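Local coordinates for malonyl CoA-acyl carrier protein transacylase (Staphylococcus aureus, PDB 3IM9), which transfers the malonyl group from malonyl-CoA to holo acyl carrier protein, supplying malonyl-ACP for fatty acid biosynthesis, at residues Q36-E39 / I40-A44. Residues are numbered along the deposited sequence; the frame is centred on the assembly and turned at random.
Sequences QATE and ILTSA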
loop_
_atom_site.group_PDB
_atom_site.type_symbol
_atom_site.label_atom_id
_atom_site.label_comp_id
_atom_site.label_asym_id
_atom_site.label_seq_id
_atom_site.Cartn_x
_atom_site.Cartn_y
_atom_site.Cartn_z
ATOM N N GLN A 36 -12.577 -13.031 -15.919
ATOM C CA GLN A 36 -11.404 -12.112 -15.924
ATOM C C GLN A 36 -10.690 -12.224 -14.592
ATOM O O GLN A 36 -9.436 -12.261 -14.576
ATOM C CB GLN A 36 -11.815 -10.669 -16.187
ATOM C CG GLN A 36 -12.231 -10.387 -17.700
ATOM C CD GLN A 36 -13.511 -11.111 -18.104
ATOM O OE1 GLN A 36 -14.561 -11.001 -17.435
ATOM N NE2 GLN A 36 -13.421 -11.913 -19.195
ATOM N N ALA A 37 -11.471 -12.203 -13.491
ATOM C CA ALA A 37 -10.827 -12.367 -12.191
ATOM C C ALA A 37 -10.143 -13.700 -12.117
ATOM O O ALA A 37 -9.080 -13.794 -11.518
ATOM C CB ALA A 37 -11.826 -12.257 -11.088
ATOM N N THR A 38 -10.711 -14.784 -12.631
ATOM C CA THR A 38 -10.102 -16.077 -12.516
ATOM C C THR A 38 -8.829 -16.230 -13.322
ATOM O O THR A 38 -7.891 -16.899 -12.901
ATOM C CB THR A 38 -11.142 -17.188 -12.948
ATOM O OG1 THR A 38 -12.289 -17.072 -12.115
ATOM C CG2 THR A 38 -10.591 -18.587 -12.912
ATOM N N GLU A 39 -8.762 -15.520 -14.443
ATOM C CA GLU A 39 -7.492 -15.471 -15.175
ATOM C C GLU A 39 -6.308 -14.920 -14.320
ATOM O O GLU A 39 -5.206 -15.485 -14.350
ATOM C CB GLU A 39 -7.701 -14.611 -16.390
ATOM C CG GLU A 39 -6.442 -14.499 -17.231
ATOM C CD GLU A 39 -6.687 -13.788 -18.578
ATOM O OE1 GLU A 39 -7.774 -13.100 -18.794
ATOM O OE2 GLU A 39 -5.741 -13.931 -19.409
ATOM N N ILE A 40 -6.615 -13.872 -13.547
ATOM C CA ILE A 40 -5.608 -13.298 -12.678
ATOM C C ILE A 40 -5.275 -14.274 -11.564
ATOM O O ILE A 40 -4.102 -14.554 -11.266
ATOM C CB ILE A 40 -6.062 -11.957 -12.098
ATOM C CG1 ILE A 40 -6.239 -10.852 -13.177
ATOM C CG2 ILE A 40 -5.078 -11.448 -11.014
ATOM C CD1 ILE A 40 -4.949 -10.548 -13.966
ATOM N N LEU A 41 -6.322 -14.823 -10.917
ATOM C CA LEU A 41 -6.040 -15.741 -9.788
ATOM C C LEU A 41 -5.251 -16.962 -10.233
ATOM O O LEU A 41 -4.358 -17.405 -9.545
ATOM C CB LEU A 41 -7.429 -16.125 -9.170
ATOM C CG LEU A 41 -8.038 -14.944 -8.464
ATOM C CD1 LEU A 41 -9.552 -15.161 -8.309
ATOM C CD2 LEU A 41 -7.498 -14.803 -6.985
ATOM N N THR A 42 -5.589 -17.525 -11.396
ATOM C CA THR A 42 -4.878 -18.690 -11.916
ATOM C C THR A 42 -3.492 -18.291 -12.400
ATOM O O THR A 42 -2.556 -19.081 -12.193
ATOM C CB THR A 42 -5.639 -19.263 -13.126
ATOM O OG1 THR A 42 -6.897 -19.802 -12.677
ATOM C CG2 THR A 42 -4.872 -20.358 -13.795
ATOM N N SER A 43 -3.327 -17.048 -12.858
ATOM C CA SER A 43 -1.948 -16.620 -13.216
ATOM C C SER A 43 -1.052 -16.635 -12.006
ATOM O O SER A 43 0.056 -17.105 -12.044
ATOM C CB SER A 43 -1.967 -15.250 -13.858
ATOM O OG SER A 43 -0.657 -14.798 -14.211
ATOM N N ALA A 44 -1.569 -16.088 -10.905
ATOM C CA ALA A 44 -0.786 -16.033 -9.653
ATOM C C ALA A 44 -0.482 -17.471 -9.199
ATOM O O ALA A 44 0.637 -17.806 -8.790
ATOM C CB ALA A 44 -1.617 -15.310 -8.579
#
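Thr42 grips the carbonyl of Thr38 twice: its backbone N lies 2.8 Å from Thr38 O, and its hydroxyl OG1 donates to the same oxygen at 3.1 Å. The two donors arrive from opposite faces of the carbonyl plane, the hydroxyl standing 38° above it. In Thr42 a chi1 of -67° puts OG1 beside its own backbone N, where it can reach the carbonyl one turn earlier; threonine suits the place because its hydroxyl sits directly on CB. The two threonine side chains also brush, Thr38 CG2 3.9 Å from Thr42 OG1, while Thr38 OG1 is hydrogen-bonded to Asn34 O and Asn32 N near the helix start. The other backbone bonds follow the i to i+4 pattern of helix 35-47, an amphipathic helix at the periphery of the acyl transferase domain: Leu41 N binds Ala37 O at 3.0 Å, Ser43 N binds Glu39 O, and Ile40 N reaches Gln36 O weakly. On the buried side Leu41 lies over the preceding turn, CG 3.4 Å from the carbonyl oxygen Ala37 O, its side chain making apolar contacts with Phe31, Leu53 and Met56; small Ala37 fits against Leu30, and Ile40 packs on helix 67-84 and Phe112. Polar Gln36 and Glu39 suit the exposed side, where the Glu39 side chain is fully extended beyond CG.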